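Local coordinates for protein acyl-coenzyme A oxidase 1 (Yarrowia lipolytica, PDB 5Y9D) that oxidises acyl-CoA to trans-2-enoyl-CoA with FAD as cofactor, handing the electrons to oxygen as hydrogen peroxide in peroxisomal fatty acid beta-oxidation, at residues A366-E377 / R570-R580. Residues are numbered along the deposited sequence; the frame is centred on the assembly and turned at random.
Sequences AYCYAMKMGADE and RQHLISSFYAR
Phe577 enters as a knob among Ala366, Tyr369, Ala370 and Met373, where segments 366-377 and 570-580 cross nearly perpendicularly (88°), their axes 8.3 Å apart. With CG anti to the backbone N (chi1 -159°), its ring turns one face to the backbone of Ala370 and brings CZ to 3.6 Å from Tyr369 CB. Met373 CG lies 3.7 Å from Phe577 CD1, and its sulfur makes an oblique Met-aromatic contact. Leu573 CD2 lies 3.6 Å from Gly374 CA, against bare backbone. Among the charged groups, Arg580 NH1 (3.0 Å) and NH2 both donate end-on to Asp376 OD2, which lies slightly out of the guanidinium plane; Met373 SD covers one guanidinium face, and NH2 also bonds to Phe50 O. A leucine at Arg580 would probably leave the Asp376 carboxylate without its salt-bridge mate and the Phe50 carbonyl without this donor. Ser576 OG lies 2.8 Å from Glu377 OE1 and 2.6 Å from His572 O, two possible acceptors for one proton. Arg570 CZ stands over one Tyr367 ring face, a cation-pi contact, its guanidinium held by Ser603 and Glu606. This buried crossing packs the C-alpha1 domain (helix 355-391) against the C-terminal oxidase region (helix 558-581), flanked by helices 589-606 and 44-52.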
ATOM      1  N   ALA A 366     -17.271   3.400   8.614  1.00 24.33           N
ATOM      2  CA  ALA A 366     -17.432   4.167   9.836  1.00 25.53           C
ATOM      3  C   ALA A 366     -16.193   5.015  10.138  1.00 25.16           C
ATOM      4  O   ALA A 366     -16.315   6.201  10.461  1.00 24.59           O
ATOM      5  CB  ALA A 366     -17.754   3.251  10.984  1.00 25.51           C
ATOM      6  N   TYR A 367     -15.018   4.435   9.963  1.00 25.72           N
ATOM      7  CA  TYR A 367     -13.751   5.175  10.122  1.00 28.94           C
ATOM      8  C   TYR A 367     -13.875   6.439   9.312  1.00 30.31           C
ATOM      9  O   TYR A 367     -13.733   7.545   9.827  1.00 34.61           O
ATOM     10  CB  TYR A 367     -12.530   4.350   9.617  1.00 28.88           C
ATOM     11  CG  TYR A 367     -11.164   4.769  10.113  1.00 30.17           C
ATOM     12  CD1 TYR A 367     -10.946   6.007  10.705  1.00 33.80           C
ATOM     13  CD2 TYR A 367     -10.066   3.926   9.978  1.00 33.87           C
ATOM     14  CE1 TYR A 367      -9.696   6.384  11.170  1.00 31.49           C
ATOM     15  CE2 TYR A 367      -8.811   4.294  10.443  1.00 34.16           C
ATOM     16  CZ  TYR A 367      -8.642   5.542  11.025  1.00 33.03           C
ATOM     17  OH  TYR A 367      -7.414   5.963  11.488  1.00 38.45           O
ATOM     18  N   CYS A 368     -14.147   6.261   8.026  1.00 32.37           N
ATOM     19  CA  CYS A 368     -14.265   7.368   7.095  1.00 28.87           C
ATOM     20  C   CYS A 368     -15.226   8.430   7.609  1.00 26.86           C
ATOM     21  O   CYS A 368     -14.838   9.590   7.712  1.00 26.20           O
ATOM     22  CB  CYS A 368     -14.706   6.847   5.722  1.00 29.45           C
ATOM     23  SG  CYS A 368     -15.007   8.203   4.590  1.00 32.99           S
ATOM     24  N   TYR A 369     -16.464   8.065   7.960  1.00 27.66           N
ATOM     25  CA  TYR A 369     -17.428   9.083   8.519  1.00 27.50           C
ATOM     26  C   TYR A 369     -16.767   9.840   9.663  1.00 27.56           C
ATOM     27  O   TYR A 369     -16.912  11.051   9.757  1.00 27.64           O
ATOM     28  CB  TYR A 369     -18.755   8.459   9.037  1.00 27.35           C
ATOM     29  CG  TYR A 369     -19.901   8.363   8.040  1.00 26.26           C
ATOM     30  CD1 TYR A 369     -19.822   7.546   6.935  1.00 27.53           C
ATOM     31  CD2 TYR A 369     -21.058   9.088   8.208  1.00 27.67           C
ATOM     32  CE1 TYR A 369     -20.860   7.458   6.025  1.00 27.79           C
ATOM     33  CE2 TYR A 369     -22.102   9.023   7.290  1.00 27.64           C
ATOM     34  CZ  TYR A 369     -22.011   8.186   6.221  1.00 28.00           C
ATOM     35  OH  TYR A 369     -23.057   8.084   5.319  1.00 28.08           O
ATOM     36  N   ALA A 370     -16.032   9.120  10.522  1.00 28.35           N
ATOM     37  CA  ALA A 370     -15.338   9.724  11.674  1.00 30.20           C
ATOM     38  C   ALA A 370     -14.235  10.669  11.245  1.00 32.76           C
ATOM     39  O   ALA A 370     -14.007  11.735  11.847  1.00 32.42           O
ATOM     40  CB  ALA A 370     -14.753   8.651  12.588  1.00 31.14           C
ATOM     41  N   MET A 371     -13.519  10.304  10.194  1.00 31.75           N
ATOM     42  CA  MET A 371     -12.499  11.233   9.734  1.00 31.67           C
ATOM     43  C   MET A 371     -13.032  12.644   9.512  1.00 29.80           C
ATOM     44  O   MET A 371     -12.363  13.599   9.891  1.00 30.53           O
ATOM     45  CB  MET A 371     -11.816  10.710   8.501  1.00 33.16           C
ATOM     46  CG  MET A 371     -10.851   9.595   8.814  1.00 33.14           C
ATOM     47  SD  MET A 371     -10.352   9.013   7.219  1.00 36.34           S
ATOM     48  CE  MET A 371      -9.121   7.794   7.639  1.00 36.37           C
ATOM     49  N   LYS A 372     -14.241  12.776   8.961  1.00 29.50           N
ATOM     50  CA  LYS A 372     -14.843  14.101   8.719  1.00 28.63           C
ATOM     51  C   LYS A 372     -15.093  14.897   9.984  1.00 30.20           C
ATOM     52  O   LYS A 372     -14.900  16.112   9.993  1.00 29.65           O
ATOM     53  CB  LYS A 372     -16.167  13.990   7.942  1.00 29.10           C
ATOM     54  CG  LYS A 372     -16.786  15.319   7.516  1.00 29.49           C
ATOM     55  CD  LYS A 372     -15.842  16.115   6.614  1.00 31.70           C
ATOM     56  CE  LYS A 372     -16.340  17.533   6.404  1.00 34.90           C
ATOM     57  NZ  LYS A 372     -17.460  17.584   5.447  1.00 36.27           N
ATOM     58  N   MET A 373     -15.554  14.218  11.034  1.00 30.54           N
ATOM     59  CA  MET A 373     -15.662  14.837  12.367  1.00 32.88           C
ATOM     60  C   MET A 373     -14.293  15.439  12.802  1.00 32.18           C
ATOM     61  O   MET A 373     -14.201  16.630  13.127  1.00 38.88           O
ATOM     62  CB  MET A 373     -16.173  13.833  13.414  1.00 35.05           C
ATOM     63  CG  MET A 373     -17.305  12.906  12.936  1.00 36.30           C
ATOM     64  SD  MET A 373     -18.738  13.814  12.329  1.00 39.70           S
ATOM     65  CE  MET A 373     -19.065  12.934  10.811  1.00 39.35           C
ATOM     66  N   GLY A 374     -13.235  14.649  12.748  1.00 28.88           N
ATOM     67  CA  GLY A 374     -11.874  15.149  12.938  1.00 29.49           C
ATOM     68  C   GLY A 374     -11.492  16.325  12.044  1.00 32.18           C
ATOM     69  O   GLY A 374     -11.140  17.410  12.527  1.00 33.74           O
ATOM     70  N   ALA A 375     -11.546  16.130  10.734  1.00 34.35           N
ATOM     71  CA  ALA A 375     -11.250  17.215   9.786  1.00 33.02           C
ATOM     72  C   ALA A 375     -11.949  18.547  10.141  1.00 35.79           C
ATOM     73  O   ALA A 375     -11.327  19.595  10.123  1.00 38.51           O
ATOM     74  CB  ALA A 375     -11.624  16.776   8.381  1.00 32.09           C
ATOM     75  N   ASP A 376     -13.228  18.513  10.506  1.00 40.67           N
ATOM     76  CA  ASP A 376     -13.949  19.758  10.833  1.00 44.26           C
ATOM     77  C   ASP A 376     -13.460  20.453  12.102  1.00 43.01           C
ATOM     78  O   ASP A 376     -13.256  21.646  12.076  1.00 45.15           O
ATOM     79  CB  ASP A 376     -15.471  19.530  10.915  1.00 47.91           C
ATOM     80  CG  ASP A 376     -16.082  19.144   9.566  1.00 49.24           C
ATOM     81  OD1 ASP A 376     -15.521  19.543   8.525  1.00 49.46           O
ATOM     82  OD2 ASP A 376     -17.114  18.436   9.549  1.00 49.36           O
ATOM     83  N   GLU A 377     -13.257  19.731  13.202  1.00 43.77           N
ATOM     84  CA  GLU A 377     -12.718  20.367  14.405  1.00 47.86           C
ATOM     85  C   GLU A 377     -11.425  21.097  14.061  1.00 45.46           C
ATOM     86  O   GLU A 377     -11.301  22.303  14.232  1.00 43.99           O
ATOM     87  CB  GLU A 377     -12.421  19.345  15.494  1.00 54.00           C
ATOM     88  CG  GLU A 377     -13.654  18.684  16.078  1.00 61.32           C
ATOM     89  CD  GLU A 377     -13.315  17.621  17.113  1.00 70.50           C
ATOM     90  OE1 GLU A 377     -12.403  16.788  16.845  1.00 70.88           O
ATOM     91  OE2 GLU A 377     -13.977  17.614  18.180  1.00 70.19           O
ATOM     92  N   ARG A 570      -7.172   7.912  18.356  1.00 24.82           N
ATOM     93  CA  ARG A 570      -8.347   7.093  18.073  1.00 26.33           C
ATOM     94  C   ARG A 570      -9.509   7.443  19.006  1.00 26.77           C
ATOM     95  O   ARG A 570     -10.661   7.499  18.556  1.00 24.77           O
ATOM     96  CB  ARG A 570      -8.063   5.602  18.102  1.00 30.00           C
ATOM     97  CG  ARG A 570      -9.297   4.763  17.766  1.00 31.77           C
ATOM     98  CD  ARG A 570      -9.810   5.047  16.335  1.00 33.94           C
ATOM     99  NE  ARG A 570      -9.795   3.788  15.585  1.00 37.25           N
ATOM    100  CZ  ARG A 570      -8.908   3.444  14.662  1.00 36.46           C
ATOM    101  NH1 ARG A 570      -7.968   4.274  14.251  1.00 34.04           N
ATOM    102  NH2 ARG A 570      -8.993   2.243  14.120  1.00 43.34           N
ATOM    103  N   GLN A 571      -9.188   7.708  20.280  1.00 26.70           N
ATOM    104  CA  GLN A 571     -10.157   8.172  21.289  1.00 28.07           C
ATOM    105  C   GLN A 571     -10.751   9.543  20.922  1.00 28.02           C
ATOM    106  O   GLN A 571     -11.931   9.802  21.127  1.00 28.95           O
ATOM    107  CB  GLN A 571      -9.490   8.186  22.691  1.00 29.79           C
ATOM    108  CG  GLN A 571     -10.310   8.781  23.830  1.00 28.88           C
ATOM    109  CD  GLN A 571     -10.294  10.299  23.835  1.00 28.59           C
ATOM    110  OE1 GLN A 571      -9.308  10.934  23.434  1.00 31.34           O
ATOM    111  NE2 GLN A 571     -11.400  10.890  24.225  1.00 28.20           N
ATOM    112  N   HIS A 572      -9.939  10.426  20.379  1.00 29.38           N
ATOM    113  CA  HIS A 572     -10.441  11.708  19.935  1.00 30.27           C
ATOM    114  C   HIS A 572     -11.487  11.595  18.820  1.00 31.91           C
ATOM    115  O   HIS A 572     -12.500  12.336  18.804  1.00 34.14           O
ATOM    116  CB  HIS A 572      -9.296  12.564  19.440  1.00 31.75           C
ATOM    117  CG  HIS A 572      -9.637  14.012  19.324  1.00 35.30           C
ATOM    118  ND1 HIS A 572     -10.036  14.765  20.403  1.00 37.18           N
ATOM    119  CD2 HIS A 572      -9.601  14.856  18.269  1.00 39.21           C
ATOM    120  CE1 HIS A 572     -10.252  16.009  20.016  1.00 39.71           C
ATOM    121  NE2 HIS A 572      -9.987  16.092  18.727  1.00 41.03           N
ATOM    122  N   LEU A 573     -11.257  10.685  17.882  1.00 30.78           N
ATOM    123  CA  LEU A 573     -12.138  10.605  16.717  1.00 31.07           C
ATOM    124  C   LEU A 573     -13.446   9.980  17.101  1.00 31.24           C
ATOM    125  O   LEU A 573     -14.517  10.490  16.735  1.00 32.59           O
ATOM    126  CB  LEU A 573     -11.515   9.824  15.579  1.00 31.21           C
ATOM    127  CG  LEU A 573     -10.563  10.599  14.683  1.00 33.63           C
ATOM    128  CD1 LEU A 573     -10.007   9.618  13.646  1.00 35.70           C
ATOM    129  CD2 LEU A 573     -11.237  11.782  13.982  1.00 34.30           C
ATOM    130  N   ILE A 574     -13.353   8.875  17.834  1.00 30.55           N
ATOM    131  CA  ILE A 574     -14.536   8.198  18.365  1.00 31.65           C
ATOM    132  C   ILE A 574     -15.364   9.220  19.147  1.00 32.24           C
ATOM    133  O   ILE A 574     -16.553   9.379  18.896  1.00 33.17           O
ATOM    134  CB  ILE A 574     -14.142   6.969  19.238  1.00 31.69           C
ATOM    135  CG1 ILE A 574     -13.632   5.840  18.334  1.00 28.74           C
ATOM    136  CG2 ILE A 574     -15.299   6.526  20.155  1.00 29.55           C
ATOM    137  CD1 ILE A 574     -12.960   4.717  19.096  1.00 29.68           C
ATOM    138  N   SER A 575     -14.713   9.967  20.033  1.00 34.18           N
ATOM    139  CA  SER A 575     -15.425  10.991  20.816  1.00 36.26           C
ATOM    140  C   SER A 575     -16.021  12.073  19.959  1.00 35.58           C
ATOM    141  O   SER A 575     -17.123  12.523  20.246  1.00 37.58           O
ATOM    142  CB  SER A 575     -14.518  11.659  21.846  1.00 37.25           C
ATOM    143  OG  SER A 575     -14.480  10.908  23.025  1.00 38.98           O
ATOM    144  N   SER A 576     -15.288  12.523  18.939  1.00 34.20           N
ATOM    145  CA  SER A 576     -15.797  13.582  18.077  1.00 34.53           C
ATOM    146  C   SER A 576     -17.000  13.136  17.250  1.00 30.64           C
ATOM    147  O   SER A 576     -17.894  13.923  16.996  1.00 30.44           O
ATOM    148  CB  SER A 576     -14.703  14.118  17.157  1.00 39.36           C
ATOM    149  OG  SER A 576     -13.577  14.518  17.914  1.00 46.99           O
ATOM    150  N   PHE A 577     -17.019  11.878  16.841  1.00 28.85           N
ATOM    151  CA  PHE A 577     -18.138  11.337  16.084  1.00 27.90           C
ATOM    152  C   PHE A 577     -19.396  11.334  16.925  1.00 29.71           C
ATOM    153  O   PHE A 577     -20.443  11.779  16.463  1.00 29.47           O
ATOM    154  CB  PHE A 577     -17.833   9.913  15.616  1.00 27.68           C
ATOM    155  CG  PHE A 577     -18.661   9.446  14.450  1.00 28.51           C
ATOM    156  CD1 PHE A 577     -19.697  10.219  13.912  1.00 29.06           C
ATOM    157  CD2 PHE A 577     -18.428   8.200  13.911  1.00 28.83           C
ATOM    158  CE1 PHE A 577     -20.441   9.761  12.851  1.00 28.33           C
ATOM    159  CE2 PHE A 577     -19.183   7.735  12.854  1.00 29.74           C
ATOM    160  CZ  PHE A 577     -20.183   8.523  12.315  1.00 28.59           C
ATOM    161  N   TYR A 578     -19.297  10.862  18.166  1.00 30.51           N
ATOM    162  CA  TYR A 578     -20.469  10.880  19.083  1.00 31.35           C
ATOM    163  C   TYR A 578     -20.971  12.285  19.408  1.00 31.22           C
ATOM    164  O   TYR A 578     -22.156  12.502  19.543  1.00 30.30           O
ATOM    165  CB  TYR A 578     -20.128  10.175  20.396  1.00 29.22           C
ATOM    166  CG  TYR A 578     -20.146   8.687  20.278  1.00 28.35           C
ATOM    167  CD1 TYR A 578     -21.272   8.036  19.833  1.00 26.41           C
ATOM    168  CD2 TYR A 578     -19.041   7.922  20.628  1.00 27.82           C
ATOM    169  CE1 TYR A 578     -21.299   6.666  19.721  1.00 26.13           C
ATOM    170  CE2 TYR A 578     -19.076   6.543  20.534  1.00 26.40           C
ATOM    171  CZ  TYR A 578     -20.220   5.926  20.083  1.00 24.92           C
ATOM    172  OH  TYR A 578     -20.282   4.567  19.963  1.00 24.98           O
ATOM    173  N   ALA A 579     -20.048  13.222  19.557  1.00 32.00           N
ATOM    174  CA  ALA A 579     -20.399  14.593  19.863  1.00 33.50           C
ATOM    175  C   ALA A 579     -21.224  15.204  18.736  1.00 34.23           C
ATOM    176  O   ALA A 579     -22.085  16.034  19.003  1.00 33.81           O
ATOM    177  CB  ALA A 579     -19.141  15.419  20.107  1.00 34.24           C
ATOM    178  N   ARG A 580     -20.952  14.809  17.488  1.00 33.16           N
ATOM    179  CA  ARG A 580     -21.757  15.273  16.337  1.00 34.48           C
ATOM    180  C   ARG A 580     -23.098  14.510  16.171  1.00 32.11           C
ATOM    181  O   ARG A 580     -24.084  15.080  15.721  1.00 31.01           O
ATOM    182  CB  ARG A 580     -20.961  15.169  15.016  1.00 35.46           C
ATOM    183  CG  ARG A 580     -19.802  16.133  14.854  1.00 35.84           C
ATOM    184  CD  ARG A 580     -20.184  17.469  14.265  1.00 35.69           C
ATOM    185  NE  ARG A 580     -20.439  17.422  12.813  1.00 40.15           N
ATOM    186  CZ  ARG A 580     -19.516  17.441  11.847  1.00 38.50           C
ATOM    187  NH1 ARG A 580     -18.222  17.461  12.140  1.00 45.64           N
ATOM    188  NH2 ARG A 580     -19.891  17.451  10.569  1.00 36.25           N
TER